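Local atomic coordinates of probable acetyltransferase (Pseudomonas aeruginosa PAO1, PDB entry 2EUI), a protein that probably transfers acyl groups, as a dimeric member of the GNAT acetyltransferase family, though its substrate is not known. Residues A[13-18]-A[60-65]; A[20-25]-A[82-86]; A[76-81]-A[110-116]. All blocks are in the same frame, centred on the assembly; numbering follows the deposited sequence.

Contact 1: A[13-18]-A[60-65]; sequences LLAPLF and LLGFCQ
Residues 13-18 are a piece of helix 11-24, kinked where Pro16 and Leu17 lack a backbone bond to the preceding turn; Phe18 N returns to the helical pattern by bonding to Leu14 O at 2.8 Å. Strand residues 60-65 cross the helix at 81° (signed -81°), with axes 9.4 Å apart at closest approach and Leu13 and Leu60 nearest in register, 7.0 Å between their CA atoms. Leu61 leaves the extended conformation (phi/psi -90/-25); on its two sides Leu60, and then Phe63 and Gln65, point CA-to-CB toward the helix. The segments share no hydrogen bond and meet through apolar side chains, burying 394 Å². This is the helix-on-sheet layering of the GNAT fold: the first helix lies across strand 60-71, and the neighbouring strand 48-53 completes the floor, where Ile49 touches Leu14 and Leu51 touches Leu60. Leu60 (chi1 t, chi2 p) fills the space between Leu14 and Leu17, its CD2 3.6 Å from Leu14 CD1 and its CG 3.5 Å from Leu17 CD2. Phe63, chi1 p, is placed so that Leu14 CD1 sits over one face of its ring in a CH-pi contact, 4.0 Å from the centroid; Leu17 CD2 meets the ring edge, 3.6 Å from Phe63 CD2. Phe18 (chi1 t) brings CD1 to 3.9 Å from Phe63 CZ, while helix 31-44 flanks the Phe18 ring through Phe37 and Leu38.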
loop_
_atom_site.group_PDB
_atom_site.type_symbol
_atom_site.label_atom_id
_atom_site.label_comp_id
_atom_site.label_asym_id
_atom_site.label_seq_id
_atom_site.Cartn_x
_atom_site.Cartn_y
_atom_site.Cartn_z
ATOM N N LEU A 13 -4.592 -24.877 -2.474
ATOM C CA LEU A 13 -5.185 -25.022 -1.154
ATOM C C LEU A 13 -5.821 -23.711 -0.696
ATOM O O LEU A 13 -6.865 -23.709 -0.041
ATOM C CB LEU A 13 -4.129 -25.466 -0.136
ATOM C CG LEU A 13 -4.689 -25.628 1.280
ATOM C CD1 LEU A 13 -5.769 -26.699 1.284
ATOM C CD2 LEU A 13 -3.589 -25.988 2.245
ATOM N N LEU A 14 -5.190 -22.603 -1.077
ATOM C CA LEU A 14 -5.630 -21.266 -0.695
ATOM C C LEU A 14 -6.613 -20.595 -1.650
ATOM O O LEU A 14 -7.414 -19.755 -1.228
ATOM C CB LEU A 14 -4.397 -20.372 -0.509
ATOM C CG LEU A 14 -4.599 -18.878 -0.289
ATOM C CD1 LEU A 14 -5.290 -18.651 1.050
ATOM C CD2 LEU A 14 -3.251 -18.173 -0.358
ATOM N N ALA A 15 -6.555 -20.955 -2.929
ATOM C CA ALA A 15 -7.449 -20.368 -3.927
ATOM C C ALA A 15 -8.926 -20.426 -3.517
ATOM O O ALA A 15 -9.613 -19.406 -3.482
ATOM C CB ALA A 15 -7.254 -21.052 -5.247
ATOM N N PRO A 16 -9.436 -21.621 -3.196
ATOM C CA PRO A 16 -10.844 -21.692 -2.804
ATOM C C PRO A 16 -11.194 -20.864 -1.566
ATOM O O PRO A 16 -12.282 -20.277 -1.484
ATOM C CB PRO A 16 -11.074 -23.193 -2.618
ATOM C CG PRO A 16 -9.722 -23.694 -2.233
ATOM C CD PRO A 16 -8.811 -22.953 -3.165
ATOM N N LEU A 17 -10.280 -20.806 -0.604
ATOM C CA LEU A 17 -10.545 -20.029 0.603
ATOM C C LEU A 17 -10.462 -18.531 0.328
ATOM O O LEU A 17 -11.094 -17.736 1.020
ATOM C CB LEU A 17 -9.566 -20.387 1.720
ATOM C CG LEU A 17 -10.048 -19.800 3.050
ATOM C CD1 LEU A 17 -11.421 -20.388 3.378
ATOM C CD2 LEU A 17 -9.050 -20.103 4.156
ATOM N N PHE A 18 -9.678 -18.159 -0.680
ATOM C CA PHE A 18 -9.528 -16.758 -1.056
ATOM C C PHE A 18 -10.843 -16.247 -1.648
ATOM O O PHE A 18 -11.212 -15.074 -1.494
ATOM C CB PHE A 18 -8.413 -16.615 -2.087
ATOM C CG PHE A 18 -8.092 -15.199 -2.448
ATOM C CD1 PHE A 18 -7.630 -14.310 -1.489
ATOM C CD2 PHE A 18 -8.208 -14.762 -3.763
ATOM C CE1 PHE A 18 -7.284 -13.005 -1.836
ATOM C CE2 PHE A 18 -7.862 -13.452 -4.119
ATOM C CZ PHE A 18 -7.400 -12.574 -3.156
ATOM N N LEU A 60 -6.595 -25.650 5.402
ATOM C CA LEU A 60 -6.578 -24.218 5.639
ATOM C C LEU A 60 -7.731 -23.733 6.537
ATOM O O LEU A 60 -8.898 -23.749 6.137
ATOM C CB LEU A 60 -6.617 -23.525 4.277
ATOM C CG LEU A 60 -6.170 -22.080 4.115
ATOM C CD1 LEU A 60 -4.740 -21.898 4.640
ATOM C CD2 LEU A 60 -6.272 -21.725 2.632
ATOM N N LEU A 61 -7.391 -23.287 7.746
ATOM C CA LEU A 61 -8.386 -22.809 8.709
ATOM C C LEU A 61 -8.607 -21.326 8.517
ATOM O O LEU A 61 -9.659 -20.780 8.860
ATOM C CB LEU A 61 -7.904 -23.068 10.137
ATOM C CG LEU A 61 -7.431 -24.501 10.425
ATOM C CD1 LEU A 61 -6.576 -24.498 11.662
ATOM C CD2 LEU A 61 -8.621 -25.442 10.575
ATOM N N GLY A 62 -7.595 -20.674 7.965
ATOM C CA GLY A 62 -7.692 -19.249 7.729
ATOM C C GLY A 62 -6.417 -18.740 7.085
ATOM O O GLY A 62 -5.436 -19.478 6.948
ATOM N N PHE A 63 -6.418 -17.480 6.678
ATOM C CA PHE A 63 -5.229 -16.948 6.065
ATOM C C PHE A 63 -5.139 -15.443 6.260
ATOM O O PHE A 63 -6.112 -14.780 6.608
ATOM C CB PHE A 63 -5.206 -17.305 4.579
ATOM C CG PHE A 63 -6.151 -16.496 3.761
ATOM C CD1 PHE A 63 -5.772 -15.257 3.264
ATOM C CD2 PHE A 63 -7.446 -16.935 3.546
ATOM C CE1 PHE A 63 -6.675 -14.467 2.570
ATOM C CE2 PHE A 63 -8.357 -16.145 2.848
ATOM C CZ PHE A 63 -7.972 -14.913 2.362
ATOM N N CYS A 64 -3.954 -14.914 6.010
ATOM C CA CYS A 64 -3.696 -13.497 6.171
ATOM C C CYS A 64 -2.805 -12.978 5.028
ATOM O O CYS A 64 -1.971 -13.713 4.503
ATOM C CB CYS A 64 -3.026 -13.302 7.537
ATOM S SG CYS A 64 -2.344 -11.698 7.826
ATOM N N GLN A 65 -3.004 -11.730 4.620
ATOM C CA GLN A 65 -2.168 -11.162 3.564
ATOM C C GLN A 65 -1.739 -9.729 3.852
ATOM O O GLN A 65 -2.542 -8.877 4.253
ATOM C CB GLN A 65 -2.849 -11.222 2.186
ATOM C CG GLN A 65 -1.938 -10.786 1.034
ATOM C CD GLN A 65 -2.536 -11.072 -0.346
ATOM O OE1 GLN A 65 -3.698 -10.738 -0.625
ATOM N NE2 GLN A 65 -1.738 -11.684 -1.216
#

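Contact 2: A[20-25]-A[82-86]; sequences KYREFY and NDIYV
How the last turn of a helix can clasp a strand is illustrated by residues 20-25, the end of helix 11-24 and what follows it, with Phe24 N bonded to Lys20 O at 2.7 Å, crossing strand residues 82-86 at 99° with axes 9.3 Å apart. Tyr21 and Tyr85 set the register, their CA atoms 6.4 Å apart. Lys20 brings CB to 3.8 Å from Tyr85 OH, then leads its amine away. Tyr21 (chi1 t) is central: its CA stands almost on the normal of the Tyr85 ring, 3.9 Å from the centroid, and its own ring turns an edge to the Tyr85 face in an offset edge-to-face pair (centroids 5.8 Å apart, planes at 63°). Its OH makes a weak hydrogen bond to Asp83 OD1 at 2.6 Å. The other carboxylate oxygen of Asp83 bonds to Ser72 of the second subunit. Arg22 points away from the strand; its NH2 makes a weak hydrogen bond to Leu73 O of that subunit. Phe24 (chi1 t) closes the aromatic cluster obliquely, its CG 4.0 Å from Tyr85 CE1; Tyr25 CE2 lies 4.4 Å from Tyr85 CD1. In the strand, Asn82 and Asp83 both face Gln65, forming a classic beta bulge, consistent with the bulge that in GNAT relatives helps the fourth and fifth strands splay apart at the acetyl-CoA site.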
loop_
_atom_site.group_PDB
_atom_site.type_symbol
_atom_site.label_atom_id
_atom_site.label_comp_id
_atom_site.label_asym_id
_atom_site.label_seq_id
_atom_site.Cartn_x
_atom_site.Cartn_y
_atom_site.Cartn_z
ATOM N N LYS A 20 -13.960 -17.499 -0.919
ATOM C CA LYS A 20 -14.900 -17.402 0.196
ATOM C C LYS A 20 -14.814 -16.020 0.818
ATOM O O LYS A 20 -15.831 -15.376 1.098
ATOM C CB LYS A 20 -14.554 -18.439 1.264
ATOM C CG LYS A 20 -14.575 -19.878 0.801
ATOM C CD LYS A 20 -15.936 -20.487 0.991
ATOM C CE LYS A 20 -15.915 -21.930 0.568
ATOM N NZ LYS A 20 -14.657 -22.564 1.039
ATOM N N TYR A 21 -13.576 -15.592 1.049
ATOM C CA TYR A 21 -13.260 -14.285 1.629
ATOM C C TYR A 21 -13.854 -13.124 0.819
ATOM O O TYR A 21 -14.540 -12.259 1.363
ATOM C CB TYR A 21 -11.740 -14.132 1.709
ATOM C CG TYR A 21 -11.261 -12.714 1.899
ATOM C CD1 TYR A 21 -11.475 -12.040 3.097
ATOM C CD2 TYR A 21 -10.594 -12.044 0.878
ATOM C CE1 TYR A 21 -11.037 -10.738 3.276
ATOM C CE2 TYR A 21 -10.157 -10.746 1.046
ATOM C CZ TYR A 21 -10.379 -10.095 2.248
ATOM O OH TYR A 21 -9.935 -8.802 2.431
ATOM N N ARG A 22 -13.576 -13.118 -0.482
ATOM C CA ARG A 22 -14.064 -12.078 -1.367
ATOM C C ARG A 22 -15.579 -12.136 -1.446
ATOM O O ARG A 22 -16.253 -11.108 -1.491
ATOM C CB ARG A 22 -13.459 -12.249 -2.769
ATOM C CG ARG A 22 -11.935 -12.091 -2.831
ATOM C CD ARG A 22 -11.392 -12.243 -4.247
ATOM N NE ARG A 22 -12.052 -11.333 -5.182
ATOM C CZ ARG A 22 -13.114 -11.657 -5.916
ATOM N NH1 ARG A 22 -13.630 -12.873 -5.823
ATOM N NH2 ARG A 22 -13.664 -10.773 -6.733
ATOM N N GLU A 23 -16.122 -13.345 -1.464
ATOM C CA GLU A 23 -17.567 -13.498 -1.545
ATOM C C GLU A 23 -18.207 -13.007 -0.259
ATOM O O GLU A 23 -19.225 -12.311 -0.287
ATOM C CB GLU A 23 -17.940 -14.959 -1.777
ATOM C CG GLU A 23 -17.420 -15.525 -3.065
ATOM C CD GLU A 23 -17.832 -16.964 -3.266
ATOM O OE1 GLU A 23 -17.520 -17.807 -2.388
ATOM O OE2 GLU A 23 -18.466 -17.257 -4.307
ATOM N N PHE A 24 -17.590 -13.366 0.862
ATOM C CA PHE A 24 -18.100 -12.993 2.170
ATOM C C PHE A 24 -18.198 -11.487 2.350
ATOM O O PHE A 24 -18.974 -11.006 3.170
ATOM C CB PHE A 24 -17.210 -13.578 3.264
ATOM C CG PHE A 24 -17.681 -13.270 4.652
ATOM C CD1 PHE A 24 -18.655 -14.052 5.260
ATOM C CD2 PHE A 24 -17.170 -12.175 5.344
ATOM C CE1 PHE A 24 -19.115 -13.747 6.544
ATOM C CE2 PHE A 24 -17.623 -11.860 6.623
ATOM C CZ PHE A 24 -18.599 -12.649 7.227
ATOM N N TYR A 25 -17.409 -10.744 1.585
ATOM C CA TYR A 25 -17.412 -9.292 1.694
ATOM C C TYR A 25 -18.111 -8.553 0.552
ATOM O O TYR A 25 -17.911 -7.351 0.367
ATOM C CB TYR A 25 -15.976 -8.782 1.867
ATOM C CG TYR A 25 -15.439 -9.044 3.253
ATOM C CD1 TYR A 25 -15.959 -8.375 4.357
ATOM C CD2 TYR A 25 -14.442 -9.992 3.469
ATOM C CE1 TYR A 25 -15.499 -8.646 5.646
ATOM C CE2 TYR A 25 -13.973 -10.272 4.753
ATOM C CZ TYR A 25 -14.503 -9.596 5.837
ATOM O OH TYR A 25 -14.025 -9.850 7.105
ATOM N N ASN A 82 -4.044 -5.997 4.173
ATOM C CA ASN A 82 -5.273 -5.963 3.389
ATOM C C ASN A 82 -6.307 -7.007 3.785
ATOM O O ASN A 82 -7.469 -6.663 4.004
ATOM C CB ASN A 82 -4.964 -6.137 1.895
ATOM C CG ASN A 82 -6.225 -6.227 1.044
ATOM O OD1 ASN A 82 -6.186 -6.662 -0.108
ATOM N ND2 ASN A 82 -7.351 -5.808 1.611
ATOM N N ASP A 83 -5.876 -8.270 3.863
ATOM C CA ASP A 83 -6.776 -9.382 4.174
ATOM C C ASP A 83 -6.468 -10.204 5.416
ATOM O O ASP A 83 -5.316 -10.452 5.772
ATOM C CB ASP A 83 -6.840 -10.379 3.009
ATOM C CG ASP A 83 -6.695 -9.724 1.658
ATOM O OD1 ASP A 83 -7.575 -8.912 1.290
ATOM O OD2 ASP A 83 -5.696 -10.033 0.962
ATOM N N ILE A 84 -7.541 -10.649 6.046
ATOM C CA ILE A 84 -7.488 -11.496 7.220
ATOM C C ILE A 84 -8.813 -12.249 7.099
ATOM O O ILE A 84 -9.840 -11.656 6.786
ATOM C CB ILE A 84 -7.374 -10.657 8.543
ATOM C CG1 ILE A 84 -7.443 -11.582 9.753
ATOM C CG2 ILE A 84 -8.462 -9.601 8.623
ATOM C CD1 ILE A 84 -6.252 -12.491 9.898
ATOM N N TYR A 85 -8.795 -13.560 7.285
ATOM C CA TYR A 85 -10.036 -14.318 7.147
ATOM C C TYR A 85 -9.986 -15.746 7.654
ATOM O O TYR A 85 -9.013 -16.474 7.442
ATOM C CB TYR A 85 -10.467 -14.339 5.683
ATOM C CG TYR A 85 -11.767 -15.068 5.429
ATOM C CD1 TYR A 85 -12.994 -14.455 5.692
ATOM C CD2 TYR A 85 -11.775 -16.364 4.914
ATOM C CE1 TYR A 85 -14.195 -15.115 5.441
ATOM C CE2 TYR A 85 -12.971 -17.030 4.662
ATOM C CZ TYR A 85 -14.172 -16.402 4.927
ATOM O OH TYR A 85 -15.356 -17.050 4.694
ATOM N N VAL A 86 -11.063 -16.143 8.313
ATOM C CA VAL A 86 -11.167 -17.495 8.844
ATOM C C VAL A 86 -12.351 -18.195 8.189
ATOM O O VAL A 86 -13.324 -17.554 7.822
ATOM C CB VAL A 86 -11.378 -17.477 10.371
ATOM C CG1 VAL A 86 -11.395 -18.898 10.901
ATOM C CG2 VAL A 86 -10.275 -16.667 11.044
#

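Contact 3: A[76-81]-A[110-116]; sequences KRVWIL and THAVRMR
Four backbone hydrogen bonds join these parallel segments: Val113 N to Arg77 O (2.8 Å), Trp79 N to Arg114 O (3.1 Å), Arg116 N to Trp79 O (2.8 Å) and Leu81 N to Arg116 O (2.8 Å). The strand axes diverge by only 27° and approach to 4.6 Å; Trp79 pairs with Met115 and Ile80 with Arg116, their CA atoms 4.5 and 4.8 Å apart. Arg114 and Met115 also pair with an antiparallel strand of the second subunit. A water joins Arg77 N (3.0 Å) to His111 O (2.9 Å). Trp79 NE1 appears to donate to Thr110 OG1 at 3.1 Å, though both positions are less certain; that hydroxyl also bonds Ala107 O in helix 92-109. The helix ends in a Schellman motif with His111, of positive phi, at C-prime, before the corner at Val113. Trp79 (chi1 m) places CD1 3.6 Å from Ala112 CB, and its CB 4.0 Å from CG of Met115, a selenomethionine. Both side chains pack against helix 92-109, while Val78, Ile80, Arg114 and Arg116 occupy the other face. In this beta-alpha-beta crossover, main-chain bonding thus fixes the register, and the apolar face beside the helix makes a buried unit.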
loop_
_atom_site.group_PDB
_atom_site.type_symbol
_atom_site.label_atom_id
_atom_site.label_comp_id
_atom_site.label_asym_id
_atom_site.label_seq_id
_atom_site.Cartn_x
_atom_site.Cartn_y
_atom_site.Cartn_z
ATOM N N LYS A 76 12.019 3.899 6.394
ATOM C CA LYS A 76 11.803 2.592 6.975
ATOM C C LYS A 76 10.632 1.854 6.305
ATOM O O LYS A 76 9.847 2.439 5.536
ATOM C CB LYS A 76 11.553 2.742 8.476
ATOM C CG LYS A 76 12.770 3.110 9.305
ATOM C CD LYS A 76 12.353 3.443 10.728
ATOM C CE LYS A 76 13.415 3.034 11.752
ATOM N NZ LYS A 76 13.614 1.544 11.831
ATOM N N ARG A 77 10.535 0.558 6.600
ATOM C CA ARG A 77 9.494 -0.312 6.063
ATOM C C ARG A 77 8.124 -0.010 6.678
ATOM O O ARG A 77 8.037 0.579 7.750
ATOM C CB ARG A 77 9.878 -1.772 6.343
ATOM C CG ARG A 77 8.740 -2.777 6.227
ATOM C CD ARG A 77 8.471 -3.146 4.788
ATOM N NE ARG A 77 9.557 -3.951 4.237
ATOM C CZ ARG A 77 9.664 -4.260 2.950
ATOM N NH1 ARG A 77 8.754 -3.821 2.095
ATOM N NH2 ARG A 77 10.667 -5.016 2.522
ATOM N N VAL A 78 7.069 -0.399 5.968
ATOM C CA VAL A 78 5.688 -0.252 6.417
ATOM C C VAL A 78 4.968 -1.490 5.895
ATOM O O VAL A 78 5.295 -1.991 4.815
ATOM C CB VAL A 78 4.975 0.975 5.817
ATOM C CG1 VAL A 78 3.487 0.922 6.156
ATOM C CG2 VAL A 78 5.580 2.242 6.350
ATOM N N TRP A 79 4.000 -1.992 6.656
ATOM C CA TRP A 79 3.259 -3.165 6.226
ATOM C C TRP A 79 1.778 -2.869 6.094
ATOM O O TRP A 79 1.126 -2.468 7.054
ATOM C CB TRP A 79 3.474 -4.337 7.193
ATOM C CG TRP A 79 4.818 -4.958 7.060
ATOM C CD1 TRP A 79 5.899 -4.763 7.869
ATOM C CD2 TRP A 79 5.262 -5.804 6.000
ATOM N NE1 TRP A 79 6.994 -5.426 7.371
ATOM C CE2 TRP A 79 6.631 -6.069 6.215
ATOM C CE3 TRP A 79 4.642 -6.347 4.868
ATOM C CZ2 TRP A 79 7.386 -6.872 5.355
ATOM C CZ3 TRP A 79 5.396 -7.145 4.011
ATOM C CH2 TRP A 79 6.753 -7.391 4.256
ATOM N N ILE A 80 1.258 -3.047 4.885
ATOM C CA ILE A 80 -0.146 -2.829 4.621
ATOM C C ILE A 80 -0.820 -4.164 4.888
ATOM O O ILE A 80 -0.383 -5.202 4.389
ATOM C CB ILE A 80 -0.400 -2.447 3.154
ATOM C CG1 ILE A 80 0.383 -1.188 2.786
ATOM C CG2 ILE A 80 -1.876 -2.221 2.930
ATOM C CD1 ILE A 80 0.103 -0.694 1.379
ATOM N N LEU A 81 -1.872 -4.140 5.692
ATOM C CA LEU A 81 -2.609 -5.348 6.015
ATOM C C LEU A 81 -3.930 -5.268 5.273
ATOM O O LEU A 81 -4.834 -4.548 5.685
ATOM C CB LEU A 81 -2.852 -5.412 7.520
ATOM C CG LEU A 81 -3.566 -6.622 8.121
ATOM C CD1 LEU A 81 -2.822 -7.919 7.780
ATOM C CD2 LEU A 81 -3.642 -6.423 9.628
ATOM N N THR A 110 11.078 -6.964 11.220
ATOM C CA THR A 110 11.647 -6.271 10.064
ATOM C C THR A 110 11.761 -4.768 10.238
ATOM O O THR A 110 11.858 -4.030 9.256
ATOM C CB THR A 110 10.838 -6.529 8.781
ATOM O OG1 THR A 110 9.470 -6.161 9.000
ATOM C CG2 THR A 110 10.939 -7.985 8.374
ATOM N N HIS A 111 11.732 -4.319 11.485
ATOM C CA HIS A 111 11.879 -2.907 11.787
ATOM C C HIS A 111 10.947 -2.014 10.974
ATOM O O HIS A 111 11.386 -1.048 10.342
ATOM C CB HIS A 111 13.336 -2.511 11.550
ATOM C CG HIS A 111 14.313 -3.475 12.146
ATOM N ND1 HIS A 111 14.455 -3.640 13.506
ATOM C CD2 HIS A 111 15.120 -4.398 11.567
ATOM C CE1 HIS A 111 15.302 -4.630 13.742
ATOM N NE2 HIS A 111 15.718 -5.106 12.583
ATOM N N ALA A 112 9.658 -2.336 10.989
ATOM C CA ALA A 112 8.682 -1.542 10.264
ATOM C C ALA A 112 8.340 -0.346 11.132
ATOM O O ALA A 112 8.345 -0.447 12.350
ATOM C CB ALA A 112 7.442 -2.365 9.998
ATOM N N VAL A 113 8.066 0.796 10.516
ATOM C CA VAL A 113 7.710 1.984 11.281
ATOM C C VAL A 113 6.299 1.771 11.781
ATOM O O VAL A 113 5.964 2.094 12.921
ATOM C CB VAL A 113 7.687 3.264 10.406
ATOM C CG1 VAL A 113 7.543 4.501 11.285
ATOM C CG2 VAL A 113 8.934 3.343 9.567
ATOM N N ARG A 114 5.469 1.212 10.908
ATOM C CA ARG A 114 4.073 0.973 11.237
ATOM C C ARG A 114 3.433 -0.061 10.322
ATOM O O ARG A 114 4.057 -0.591 9.403
ATOM C CB ARG A 114 3.291 2.287 11.121
ATOM C CG ARG A 114 3.186 2.810 9.687
ATOM C CD ARG A 114 2.546 4.180 9.630
ATOM N NE ARG A 114 3.364 5.160 10.330
ATOM C CZ ARG A 114 4.226 5.987 9.745
ATOM N NH1 ARG A 114 4.384 5.971 8.426
ATOM N NH2 ARG A 114 4.945 6.817 10.490
HETATM N N MSE A 115 2.172 -0.337 10.613
HETATM C CA MSE A 115 1.360 -1.247 9.843
HETATM C C MSE A 115 0.157 -0.376 9.563
HETATM O O MSE A 115 -0.284 0.376 10.436
HETATM C CB MSE A 115 0.931 -2.451 10.672
HETATM C CG MSE A 115 1.960 -3.554 10.806
HETATM SE SE MSE A 115 1.162 -5.067 11.715
HETATM C CE MSE A 115 0.605 -6.106 10.181
ATOM N N ARG A 116 -0.362 -0.463 8.347
ATOM C CA ARG A 116 -1.512 0.328 7.952
ATOM C C ARG A 116 -2.568 -0.616 7.383
ATOM O O ARG A 116 -2.255 -1.532 6.623
ATOM C CB ARG A 116 -1.066 1.374 6.918
ATOM C CG ARG A 116 -2.176 2.193 6.267
ATOM C CD ARG A 116 -2.885 1.425 5.132
ATOM N NE ARG A 116 -3.730 2.286 4.297
ATOM C CZ ARG A 116 -3.268 3.282 3.532
ATOM N NH1 ARG A 116 -1.962 3.553 3.490
ATOM N NH2 ARG A 116 -4.113 4.006 2.803
HETATM O O HOH W 1 12.866 -0.813 7.801
#

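Taken together, the three contacts lie on one mixed sheet. Along the chain contacts 1 and 2 interleave, both drawing on helix 11-24, and so do contacts 2 and 3, while contact 1 closes before contact 3 opens. Contacts 1 and 2 have centres 9 Å apart, their adjacent strands joined by probable hydrogen bonds, Phe63 N to Tyr85 O and Gln65 N to Asp83 O, both 2.9 Å. Contact 3 is centred about 22 Å from contact 2 and 23 Å from contact 1, across the centre of the chain. Strand 76-86 thus meets helix 11-24 at one end and parallel strand 112-120 at the other, and all three contacts reach the second subunit.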